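Local coordinates for protein homoserine kinase (Cytophaga hutchinsonii, PDB 4P52) that probably catalyses the ATP-dependent phosphorylation of L-homoserine to O-phospho-L-homoserine, as a GHMP-type small-molecule kinase, at residues 52-57 with 118-123; 111-116 with 197-202; 91-96 with 149-154; 131-134 with 139-142; 69-74 with 78-83. All blocks are in the same frame, centred on the assembly; numbering follows the deposited sequence.

Interaction 1. Residues 52-57 with 118-123; sequences PGDEVL and LGSSAA
D54 on strand 52-57 faces A123 on the first turn of helix 120-135, their CA atoms 5.7 Å apart, while at the other end P52 and L118 stand further off at 8.5 Å. The LGSSAA sequence belongs to the signature motif of GHMP kinases, whose glycine-rich loop and following helix start cradle nucleotide phosphate in relatives; the same role is probable here. G119, with a positive phi, occupies the N-cap position, and its O takes A123 N as the first turn begins.

The side chain of D54 has CG beside the backbone N and opposite the carbonyl carbon (chi1 -80°), which carries the carboxylate to the start of the helix, beside S120 O. There CB of D54 meets CB of A123 at 4.1 Å, and D54 OD2 lies 4.0 Å from the same methyl. D54 OD2 also comes within 3.2 Å of S120 O, but both are acceptors and this is not a hydrogen bond. What holds OD2 is K110, through a salt bridge, together with S124 OG, while OD1 receives K111 N. Because K110 also binds S120 OG, one ammonium group serves both segments, and its charge probably balances that of the carboxylate. Beyond this polar cluster, P52, which follows a cis peptide, sets CD against L118 CD1 at 4.2 Å.

Strand 52-61 runs antiparallel between strands 26-36 and 103-110, and the helix start lies across this sheet. L118 reaches A33 of strand 26-36 as well, and on helix 120-135 A122 packs against helix 162-170.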
# COMPACT_ATOMS: atom_id res chain seq x y z
N PRO A 52 14.72 -23.26 1.26
CA PRO A 52 14.41 -24.67 1.47
C PRO A 52 12.88 -24.89 1.61
O PRO A 52 12.10 -24.12 1.04
CB PRO A 52 15.19 -25.01 2.74
CG PRO A 52 15.21 -23.73 3.51
CD PRO A 52 15.15 -22.59 2.51
N GLY A 53 12.47 -25.93 2.33
CA GLY A 53 11.05 -26.27 2.42
C GLY A 53 10.89 -27.50 3.29
O GLY A 53 11.86 -28.00 3.84
N ASP A 54 9.67 -28.01 3.41
CA ASP A 54 9.45 -29.24 4.12
C ASP A 54 8.80 -30.29 3.25
O ASP A 54 8.16 -29.96 2.26
CB ASP A 54 8.60 -28.97 5.33
CG ASP A 54 9.40 -28.39 6.46
OD1 ASP A 54 10.63 -28.65 6.49
OD2 ASP A 54 8.83 -27.67 7.32
N GLU A 55 8.95 -31.55 3.63
CA GLU A 55 8.31 -32.66 2.91
C GLU A 55 7.35 -33.42 3.82
O GLU A 55 7.68 -33.70 4.98
CB GLU A 55 9.36 -33.60 2.34
CG GLU A 55 10.24 -32.96 1.29
CD GLU A 55 11.35 -33.87 0.79
OE1 GLU A 55 11.56 -34.97 1.37
OE2 GLU A 55 12.00 -33.48 -0.21
N VAL A 56 6.18 -33.76 3.29
CA VAL A 56 5.23 -34.59 4.01
C VAL A 56 4.87 -35.81 3.17
O VAL A 56 4.57 -35.68 1.99
CB VAL A 56 3.96 -33.81 4.38
CG1 VAL A 56 2.91 -34.71 5.01
CG2 VAL A 56 4.32 -32.72 5.37
N LEU A 57 4.94 -36.99 3.79
CA LEU A 57 4.51 -38.21 3.15
C LEU A 57 3.26 -38.71 3.87
O LEU A 57 3.25 -38.76 5.09
CB LEU A 57 5.63 -39.26 3.19
CG LEU A 57 5.38 -40.58 2.43
CD1 LEU A 57 6.67 -41.21 1.88
CD2 LEU A 57 4.66 -41.56 3.34
N LEU A 118 11.54 -18.41 8.20
CA LEU A 118 11.29 -18.82 6.82
C LEU A 118 9.98 -19.53 6.60
O LEU A 118 9.80 -20.15 5.57
CB LEU A 118 12.43 -19.67 6.30
CG LEU A 118 13.75 -18.96 6.13
CD1 LEU A 118 14.83 -19.98 5.81
CD2 LEU A 118 13.66 -17.94 5.02
N GLY A 119 9.07 -19.44 7.57
CA GLY A 119 7.73 -20.02 7.44
C GLY A 119 7.76 -21.54 7.57
O GLY A 119 7.18 -22.27 6.73
N SER A 120 8.41 -22.02 8.62
CA SER A 120 8.69 -23.44 8.78
C SER A 120 7.43 -24.22 9.12
O SER A 120 7.12 -25.25 8.50
CB SER A 120 9.75 -23.66 9.86
OG SER A 120 10.20 -25.00 9.84
N SER A 121 6.70 -23.72 10.10
CA SER A 121 5.46 -24.35 10.49
C SER A 121 4.44 -24.32 9.34
O SER A 121 3.71 -25.29 9.12
CB SER A 121 4.92 -23.66 11.73
OG SER A 121 4.13 -24.60 12.43
N ALA A 122 4.42 -23.22 8.59
CA ALA A 122 3.50 -23.06 7.48
C ALA A 122 3.72 -24.12 6.40
O ALA A 122 2.76 -24.73 5.89
CB ALA A 122 3.66 -21.66 6.88
N ALA A 123 5.00 -24.35 6.07
CA ALA A 123 5.41 -25.25 5.00
C ALA A 123 4.94 -26.68 5.31
O ALA A 123 4.36 -27.34 4.44
CB ALA A 123 6.93 -25.21 4.81

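Interaction 2. Residues 111-116 with 197-202; sequences KMPLGS and IIHPHV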
# COMPACT_ATOMS: atom_id res chain seq x y z
N LYS A 111 13.24 -30.13 6.13
CA LYS A 111 14.38 -29.88 5.28
C LYS A 111 14.78 -28.42 5.48
O LYS A 111 15.44 -27.82 4.64
CB LYS A 111 14.04 -30.16 3.81
CG LYS A 111 13.68 -31.61 3.51
CD LYS A 111 14.83 -32.38 2.87
CE LYS A 111 14.94 -32.08 1.38
NZ LYS A 111 15.52 -33.22 0.63
N MSE A 112 14.36 -27.87 6.61
CA MSE A 112 14.63 -26.48 6.96
C MSE A 112 14.54 -26.37 8.44
O MSE A 112 13.82 -27.13 9.08
CB MSE A 112 13.60 -25.56 6.32
CG MSE A 112 12.18 -25.78 6.82
SE MSE A 112 10.95 -24.54 5.89
CE MSE A 112 11.68 -22.82 6.50
N PRO A 113 15.26 -25.39 9.02
CA PRO A 113 15.31 -25.24 10.48
C PRO A 113 14.09 -24.52 11.07
O PRO A 113 13.52 -23.65 10.43
CB PRO A 113 16.58 -24.44 10.70
CG PRO A 113 16.82 -23.70 9.41
CD PRO A 113 15.99 -24.32 8.32
N LEU A 114 13.70 -24.89 12.29
CA LEU A 114 12.53 -24.29 12.92
C LEU A 114 12.87 -22.92 13.50
O LEU A 114 14.03 -22.67 13.86
CB LEU A 114 11.98 -25.19 14.02
CG LEU A 114 12.02 -26.69 13.72
CD1 LEU A 114 13.26 -27.36 14.33
CD2 LEU A 114 10.74 -27.33 14.23
N GLY A 115 11.86 -22.04 13.56
CA GLY A 115 12.00 -20.65 14.02
C GLY A 115 13.09 -19.89 13.29
O GLY A 115 13.81 -19.09 13.89
N SER A 116 13.23 -20.15 12.00
CA SER A 116 14.27 -19.55 11.22
C SER A 116 13.83 -18.24 10.57
O SER A 116 14.66 -17.53 9.98
CB SER A 116 14.72 -20.53 10.14
OG SER A 116 13.62 -20.81 9.29
N ILE A 197 18.38 -15.32 0.37
CA ILE A 197 18.09 -15.60 1.77
C ILE A 197 19.36 -16.09 2.47
O ILE A 197 20.05 -16.98 1.96
CB ILE A 197 17.07 -16.76 1.97
CG1 ILE A 197 15.75 -16.56 1.23
CG2 ILE A 197 16.73 -16.94 3.44
CD1 ILE A 197 15.27 -15.14 1.23
N ILE A 198 19.68 -15.49 3.61
CA ILE A 198 20.71 -16.02 4.48
C ILE A 198 20.11 -16.41 5.84
O ILE A 198 19.39 -15.60 6.49
CB ILE A 198 21.93 -15.09 4.62
CG1 ILE A 198 23.04 -15.80 5.41
CG2 ILE A 198 21.58 -13.72 5.21
CD1 ILE A 198 24.42 -15.29 5.04
N HIS A 199 20.38 -17.64 6.24
CA HIS A 199 19.93 -18.11 7.52
C HIS A 199 21.12 -18.38 8.45
O HIS A 199 21.83 -19.37 8.27
CB HIS A 199 19.09 -19.36 7.37
CG HIS A 199 18.83 -20.02 8.68
ND1 HIS A 199 19.41 -21.22 9.04
CD2 HIS A 199 18.15 -19.58 9.77
CE1 HIS A 199 19.05 -21.52 10.28
NE2 HIS A 199 18.28 -20.54 10.74
N PRO A 200 21.30 -17.53 9.49
CA PRO A 200 22.38 -17.71 10.46
C PRO A 200 22.12 -18.88 11.41
O PRO A 200 20.98 -19.13 11.79
CB PRO A 200 22.38 -16.39 11.22
CG PRO A 200 20.93 -15.96 11.20
CD PRO A 200 20.40 -16.42 9.88
N HIS A 201 23.16 -19.59 11.80
CA HIS A 201 22.99 -20.74 12.70
C HIS A 201 22.93 -20.32 14.17
O HIS A 201 23.82 -20.59 14.96
CB HIS A 201 24.07 -21.78 12.46
CG HIS A 201 24.00 -22.41 11.11
ND1 HIS A 201 25.06 -23.10 10.55
CD2 HIS A 201 23.00 -22.45 10.20
CE1 HIS A 201 24.71 -23.55 9.35
NE2 HIS A 201 23.46 -23.17 9.12
N VAL A 202 21.85 -19.65 14.51
CA VAL A 202 21.65 -19.14 15.85
C VAL A 202 20.13 -19.04 16.00
O VAL A 202 19.42 -18.96 15.00
CB VAL A 202 22.36 -17.76 16.02
CG1 VAL A 202 21.71 -16.66 15.19
CG2 VAL A 202 22.34 -17.36 17.46
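H199, on the strand 194-200, sets its imidazole against P113 and S116 of the loop that leads into helix 120-135, both on the same side of the ring plane. Its side chain leaves CB with CG opposite the backbone N (chi1 169°), a turn that carries the ring across to that loop. H199 CD2 meets S116 CB at 3.6 Å, and the neighbouring NE2 lies equally near that methylene, which approaches the ring at a slant. Along the other side of the ring the proline takes over: H199 CE1 lies 3.2 Å from P113 CG, and H199 ND1 is 3.6 Å from the same carbon. The proline therefore rests over one face of the ring. ND1 also comes to the edge of the H201 ring, in its plane.

The loop side is itself braced. S116 OG points back between its backbone N and carbonyl carbon (chi1 62°) and donates to P113 O at 3.1 Å, from a position tilted 31° out of the carbonyl plane. This bond ties together the two residues that receive the imidazole; OG has a further weak bond with L118 N. With an alanine in place of H199, P113 and the methylene of S116 would probably lose their common partner, and a gap would open between loop and strand.

The example illustrates how a polar ring can serve as an apolar surface. Its closest contacts with P113 and S116 are to carbon, so the join rests on shape and dispersion. None of the hydrogen bonds links the two segments directly; S116 bonds within its loop and to S287.

Interaction 3. Residues 91-96 with 149-154; sequences ILRYLE and AMEGEF
R93 and E151 form an interhelical salt bridge at the protein surface, joining helix 86-98 to helix 146-157. The carboxylate oxygen E151 OE1 sits 3.1 Å from R93 NH1 and is over one face of the guanidinium, 3.2 Å from its central atom CZ. None of the N-H groups points at the oxygen, so the pair is held by charge alone. The two flat groups are only 19° from parallel, although the side chains themselves cross at about a right angle.

Both helices belong to the N-terminal domain of the GHMP kinase fold, and each also packs on helix 120-135: I91 and Y94 touch I132, while A149 and E153 touch T125. The salt bridge thus joins two helices that both pack on a third; their closest CA atoms here, those of R93 and G152, are 7.9 Å apart. The two partners span that distance differently. E151 runs extended beyond CG, whereas the arginine folds at both its second and third torsions (-59° and -64°), bringing its guanidinium round so that one face is turned to E151 OE1. Two residues further along, E153 OE2 is hydrogen-bonded to S121 OG at the start of helix 120-135.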
# COMPACT_ATOMS: atom_id res chain seq x y z
N ILE A 91 -5.08 -31.98 8.69
CA ILE A 91 -5.56 -33.09 7.91
C ILE A 91 -6.82 -33.67 8.55
O ILE A 91 -7.78 -34.01 7.87
CB ILE A 91 -4.47 -34.16 7.78
CG1 ILE A 91 -3.30 -33.61 6.95
CG2 ILE A 91 -5.03 -35.46 7.21
CD1 ILE A 91 -2.09 -34.50 6.92
N LEU A 92 -6.81 -33.75 9.88
CA LEU A 92 -7.99 -34.24 10.60
C LEU A 92 -9.21 -33.36 10.32
O LEU A 92 -10.31 -33.89 10.10
CB LEU A 92 -7.72 -34.38 12.09
CG LEU A 92 -8.78 -35.10 12.95
CD1 LEU A 92 -9.20 -36.49 12.44
CD2 LEU A 92 -8.32 -35.15 14.41
N ARG A 93 -9.00 -32.04 10.30
CA ARG A 93 -10.09 -31.09 10.06
C ARG A 93 -10.59 -31.20 8.65
O ARG A 93 -11.79 -31.11 8.41
CB ARG A 93 -9.68 -29.64 10.35
CG ARG A 93 -9.39 -29.33 11.82
CD ARG A 93 -10.56 -29.58 12.78
NE ARG A 93 -11.72 -28.71 12.51
CZ ARG A 93 -11.76 -27.40 12.74
NH1 ARG A 93 -10.70 -26.76 13.24
NH2 ARG A 93 -12.86 -26.72 12.46
N TYR A 94 -9.67 -31.43 7.72
CA TYR A 94 -10.05 -31.55 6.33
C TYR A 94 -10.98 -32.76 6.19
O TYR A 94 -12.10 -32.64 5.70
CB TYR A 94 -8.80 -31.65 5.46
CG TYR A 94 -9.01 -32.03 4.01
CD1 TYR A 94 -9.10 -33.37 3.64
CD2 TYR A 94 -9.06 -31.07 3.00
CE1 TYR A 94 -9.26 -33.74 2.31
CE2 TYR A 94 -9.24 -31.44 1.66
CZ TYR A 94 -9.34 -32.78 1.33
OH TYR A 94 -9.51 -33.18 0.01
N LEU A 95 -10.51 -33.92 6.68
CA LEU A 95 -11.31 -35.14 6.67
C LEU A 95 -12.66 -34.94 7.34
O LEU A 95 -13.68 -35.36 6.82
CB LEU A 95 -10.55 -36.30 7.33
CG LEU A 95 -9.22 -36.69 6.67
CD1 LEU A 95 -8.46 -37.71 7.51
CD2 LEU A 95 -9.40 -37.20 5.25
N GLU A 96 -12.68 -34.27 8.49
CA GLU A 96 -13.96 -34.04 9.16
C GLU A 96 -14.91 -33.19 8.33
O GLU A 96 -16.05 -33.58 8.13
CB GLU A 96 -13.78 -33.48 10.56
CG GLU A 96 -13.35 -34.56 11.54
CD GLU A 96 -12.75 -34.01 12.82
OE1 GLU A 96 -12.40 -32.80 12.89
OE2 GLU A 96 -12.64 -34.81 13.77
N ALA A 149 -5.38 -24.89 6.40
CA ALA A 149 -3.99 -24.68 6.77
C ALA A 149 -3.91 -23.61 7.86
O ALA A 149 -3.12 -23.75 8.79
CB ALA A 149 -3.16 -24.32 5.55
N MSE A 150 -4.76 -22.58 7.76
CA MSE A 150 -4.89 -21.54 8.79
C MSE A 150 -5.36 -22.10 10.13
O MSE A 150 -4.73 -21.84 11.15
CB MSE A 150 -5.83 -20.41 8.33
CG MSE A 150 -5.38 -19.53 7.15
SE MSE A 150 -3.67 -18.58 7.52
CE MSE A 150 -4.30 -17.13 8.71
N GLU A 151 -6.48 -22.84 10.16
CA GLU A 151 -7.00 -23.42 11.42
C GLU A 151 -5.98 -24.37 12.07
O GLU A 151 -5.80 -24.38 13.30
CB GLU A 151 -8.30 -24.20 11.19
CG GLU A 151 -9.56 -23.39 10.94
CD GLU A 151 -10.70 -24.22 10.30
OE1 GLU A 151 -10.71 -25.48 10.41
OE2 GLU A 151 -11.60 -23.62 9.68
N GLY A 152 -5.30 -25.16 11.24
CA GLY A 152 -4.22 -26.02 11.70
C GLY A 152 -3.17 -25.26 12.48
O GLY A 152 -2.90 -25.58 13.64
N GLU A 153 -2.58 -24.25 11.83
CA GLU A 153 -1.61 -23.35 12.45
C GLU A 153 -2.11 -22.69 13.75
O GLU A 153 -1.38 -22.60 14.74
CB GLU A 153 -1.30 -22.22 11.48
CG GLU A 153 -0.31 -22.57 10.40
CD GLU A 153 1.09 -22.17 10.79
OE1 GLU A 153 1.44 -20.97 10.60
OE2 GLU A 153 1.81 -23.05 11.30
N PHE A 154 -3.35 -22.21 13.70
CA PHE A 154 -3.96 -21.53 14.82
C PHE A 154 -4.09 -22.47 16.01
O PHE A 154 -3.56 -22.18 17.09
CB PHE A 154 -5.31 -20.92 14.42
CG PHE A 154 -5.97 -20.11 15.50
CD1 PHE A 154 -5.49 -18.83 15.83
CD2 PHE A 154 -7.08 -20.62 16.21
CE1 PHE A 154 -6.09 -18.09 16.85
CE2 PHE A 154 -7.69 -19.87 17.22
CZ PHE A 154 -7.19 -18.61 17.54

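Interaction 4. Residues 131-134 with 139-142; sequences AINQ and KMEV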
# COMPACT_ATOMS: atom_id res chain seq x y z
N ALA A 131 -1.19 -32.43 0.34
CA ALA A 131 -1.02 -33.88 0.21
C ALA A 131 -2.33 -34.62 0.31
O ALA A 131 -2.65 -35.41 -0.59
CB ALA A 131 -0.04 -34.42 1.23
N ILE A 132 -3.09 -34.38 1.39
CA ILE A 132 -4.32 -35.14 1.66
C ILE A 132 -5.33 -34.91 0.55
O ILE A 132 -6.03 -35.84 0.11
CB ILE A 132 -4.91 -34.86 3.07
CG1 ILE A 132 -6.02 -35.86 3.41
CG2 ILE A 132 -5.46 -33.45 3.20
CD1 ILE A 132 -5.53 -37.29 3.53
N ASN A 133 -5.37 -33.67 0.06
CA ASN A 133 -6.31 -33.31 -0.98
C ASN A 133 -6.02 -34.03 -2.30
O ASN A 133 -6.91 -34.56 -2.96
CB ASN A 133 -6.34 -31.80 -1.17
CG ASN A 133 -7.45 -31.35 -2.09
OD1 ASN A 133 -8.63 -31.67 -1.88
ND2 ASN A 133 -7.09 -30.58 -3.12
N GLN A 134 -4.76 -34.07 -2.69
CA GLN A 134 -4.45 -34.76 -3.91
C GLN A 134 -4.61 -36.26 -3.75
O GLN A 134 -5.23 -36.90 -4.58
CB GLN A 134 -3.08 -34.38 -4.45
CG GLN A 134 -2.87 -35.00 -5.83
CD GLN A 134 -1.83 -34.29 -6.67
OE1 GLN A 134 -1.73 -33.06 -6.63
NE2 GLN A 134 -1.04 -35.07 -7.44
N LYS A 139 -10.77 -33.47 -4.12
CA LYS A 139 -12.15 -33.14 -3.81
C LYS A 139 -12.40 -31.66 -3.59
O LYS A 139 -13.53 -31.21 -3.60
CB LYS A 139 -12.59 -33.90 -2.55
CG LYS A 139 -12.67 -35.39 -2.75
CD LYS A 139 -13.06 -36.07 -1.45
CE LYS A 139 -13.23 -37.58 -1.63
NZ LYS A 139 -13.97 -37.92 -2.88
N MSE A 140 -11.33 -30.90 -3.36
CA MSE A 140 -11.44 -29.47 -3.14
C MSE A 140 -10.47 -28.75 -4.04
O MSE A 140 -9.42 -29.28 -4.42
CB MSE A 140 -11.04 -29.19 -1.72
CG MSE A 140 -12.00 -29.79 -0.72
SE MSE A 140 -11.92 -28.64 0.88
CE MSE A 140 -13.70 -27.79 0.57
N GLU A 141 -10.82 -27.52 -4.38
CA GLU A 141 -9.92 -26.65 -5.12
C GLU A 141 -8.78 -26.18 -4.23
O GLU A 141 -9.00 -25.89 -3.06
CB GLU A 141 -10.68 -25.44 -5.65
CG GLU A 141 -11.39 -25.70 -6.95
CD GLU A 141 -12.28 -24.53 -7.32
OE1 GLU A 141 -13.10 -24.11 -6.47
OE2 GLU A 141 -12.16 -24.03 -8.46
N VAL A 142 -7.59 -26.11 -4.80
CA VAL A 142 -6.39 -25.67 -4.07
C VAL A 142 -6.65 -24.36 -3.32
O VAL A 142 -6.35 -24.25 -2.12
CB VAL A 142 -5.14 -25.60 -4.98
CG1 VAL A 142 -3.96 -24.94 -4.27
CG2 VAL A 142 -4.75 -27.01 -5.46
O HOH W 1 -9.38 -34.97 -2.05
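N133 and M140 are joined by a pair of hydrogen bonds that use both halves of the asparagine amide. M140 N donates to N133 OD1 at 3.2 Å, arriving in the carbonyl plane on a lone pair, though with a bent N-H...O angle of 140°. In return N133 ND2 donates a hydrogen bond to M140 O at 3.0 Å, a straighter one at 159°; M140 O lies close to the plane of the amide. The two bonds together fix the rotation of the amide group. With CG opposite the backbone N (chi1 -171°), the amide projects off the helix toward M140. OD1 has a further partner in Y94 OH of helix 86-98, which makes this oxygen a shared acceptor for two elements of the fold.

The arrangement shows the versatility of a primary amide, which offers a donor and an acceptor side by side and so pairs with both the N-H and the C=O of M140. Here it ties the last turns of helix 120-135 to the loop that leads on to helix 146-157, within the N-terminal domain of the GHMP kinases.

A water-mediated link runs beside the direct bonds. Water 1 donates to N133 O at 2.7 Å and accepts from K139 N at 2.9 Å, joining the helix backbone to the start of the returning segment.

Van der Waals contact adds little. CB of the selenomethionine M140 lies 3.5 Å from N133 OD1, and the rest of its side chain leads away from the asparagine to pack on Y94 and L145.

Interaction 5. Residues 69-74 with 78-83; sequences TSITGD and LPKDAE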
# COMPACT_ATOMS: atom_id res chain seq x y z
N THR A 69 3.68 -41.02 12.28
CA THR A 69 4.51 -42.20 12.27
C THR A 69 5.93 -41.82 12.60
O THR A 69 6.66 -42.59 13.19
CB THR A 69 4.42 -42.85 10.86
OG1 THR A 69 3.29 -43.72 10.83
CG2 THR A 69 5.71 -43.60 10.44
N SER A 70 6.35 -40.62 12.20
CA SER A 70 7.76 -40.30 12.22
C SER A 70 8.03 -38.85 11.86
O SER A 70 7.39 -38.30 10.96
CB SER A 70 8.47 -41.23 11.24
OG SER A 70 9.45 -40.53 10.51
N ILE A 71 8.98 -38.24 12.55
CA ILE A 71 9.44 -36.87 12.27
C ILE A 71 10.97 -36.85 12.21
O ILE A 71 11.63 -37.41 13.06
CB ILE A 71 8.93 -35.87 13.33
CG1 ILE A 71 7.39 -35.91 13.43
CG2 ILE A 71 9.39 -34.46 13.00
CD1 ILE A 71 6.81 -35.01 14.51
N THR A 72 11.51 -36.19 11.20
CA THR A 72 12.94 -36.20 10.91
C THR A 72 13.33 -34.75 10.73
O THR A 72 12.50 -33.95 10.28
CB THR A 72 13.18 -36.93 9.57
OG1 THR A 72 12.63 -38.24 9.64
CG2 THR A 72 14.66 -37.02 9.19
N GLY A 73 14.59 -34.42 11.06
CA GLY A 73 15.18 -33.09 10.81
C GLY A 73 14.72 -32.07 11.84
O GLY A 73 14.69 -30.88 11.58
N ASP A 74 14.45 -32.57 13.03
CA ASP A 74 13.55 -32.01 13.99
C ASP A 74 14.28 -31.68 15.30
O ASP A 74 13.97 -30.69 15.99
CB ASP A 74 12.54 -33.14 14.29
CG ASP A 74 11.44 -32.72 15.21
OD1 ASP A 74 11.07 -31.53 15.13
OD2 ASP A 74 10.94 -33.57 15.99
N LEU A 78 9.45 -31.25 17.79
CA LEU A 78 8.04 -31.14 17.39
C LEU A 78 7.14 -32.16 18.08
O LEU A 78 7.57 -33.30 18.33
CB LEU A 78 7.89 -31.30 15.88
CG LEU A 78 8.33 -30.15 14.98
CD1 LEU A 78 8.29 -30.62 13.52
CD2 LEU A 78 7.52 -28.87 15.20
N PRO A 79 5.88 -31.76 18.36
CA PRO A 79 4.88 -32.64 19.00
C PRO A 79 4.56 -33.93 18.20
O PRO A 79 4.08 -33.86 17.07
CB PRO A 79 3.63 -31.75 19.15
CG PRO A 79 3.88 -30.54 18.30
CD PRO A 79 5.37 -30.38 18.15
N LYS A 80 4.84 -35.08 18.80
CA LYS A 80 4.51 -36.37 18.19
C LYS A 80 3.00 -36.69 18.31
O LYS A 80 2.48 -37.49 17.54
CB LYS A 80 5.39 -37.49 18.79
CG LYS A 80 6.88 -37.47 18.40
CD LYS A 80 7.17 -38.27 17.12
CE LYS A 80 8.63 -38.74 16.98
NZ LYS A 80 8.94 -39.58 15.77
N ASP A 81 2.31 -36.06 19.25
CA ASP A 81 0.89 -36.29 19.49
C ASP A 81 0.04 -35.61 18.41
O ASP A 81 0.17 -34.40 18.18
CB ASP A 81 0.51 -35.78 20.90
CG ASP A 81 -0.96 -36.06 21.28
OD1 ASP A 81 -1.88 -35.65 20.54
OD2 ASP A 81 -1.19 -36.67 22.35
N ALA A 82 -0.84 -36.38 17.78
CA ALA A 82 -1.62 -35.93 16.61
C ALA A 82 -2.55 -34.73 16.85
O ALA A 82 -2.89 -34.01 15.91
CB ALA A 82 -2.42 -37.09 16.02
N GLU A 83 -2.98 -34.54 18.09
CA GLU A 83 -3.91 -33.45 18.42
C GLU A 83 -3.15 -32.21 18.81
O GLU A 83 -3.75 -31.15 18.98
CB GLU A 83 -4.89 -33.86 19.52
CG GLU A 83 -5.44 -35.27 19.34
CD GLU A 83 -6.84 -35.44 19.90
OE1 GLU A 83 -7.05 -35.16 21.10
OE2 GLU A 83 -7.73 -35.86 19.11
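D74 turns its carboxylate to the backbone N of L78, which is held by two weak hydrogen bonds: one to OD1 at 3.1 Å, strongly bent at 130°, and one to OD2 at 3.3 Å, straighter at 165°. A single N-H is thus divided between both oxygens, across the short connection that follows strand 66-72. The aspartate reaches it with CG swung away from its own backbone N (chi1 -176°), its carboxylate lying against CB and CG of L78. With an alanine here, L78 N would probably be left without either of these acceptors and the turn would be freer to shift.

Other polar groups are met nearby. P79 O is bound by N85 ND2, and D81 OD1 accepts from E83 N at 2.9 Å, closing an Asx turn; A82 O receives S88 OG from helix 86-98. The amine of K80 is a different case: K80 NZ lies 3.5 Å from I71 N, but both are donors. K80 NZ stands 6.3 Å from D74 OD2, not in contact; a mild attraction is likely at most.

Apolar contact completes the join. I71 CG2 touches L78 CD1 at 4.0 Å, the two side chains crossing at about a right angle, and I71 CD1 packs near L78 CB and K80 CD.

Strand 66-72 runs parallel to strand 103-110, with which S70 and T72 share backbone bonds. The returning segment lies over this pair, L78 reaching L108 and K110, before the chain enters helix 86-98.

From the N terminus, strand 52-57 opens interaction 1, which closes only at 118-123. Within that span interaction 5 shuts the short loop from 69-74 to 78-83. Interaction 3 then opens at 91-96 and interaction 2 at 111-116, both before interaction 1 closes, so both cross it; they also cross each other. Interaction 4, from 131-134 to 139-142, falls wholly within the spans of interactions 2 and 3. Interaction 3 closes at 149-154, and interaction 2 last, at 197-202, tying the N-terminal part to the four-stranded sheet. Direct contacts join neighbours: D54 with K111, Y94 with N133, and L114 with L78.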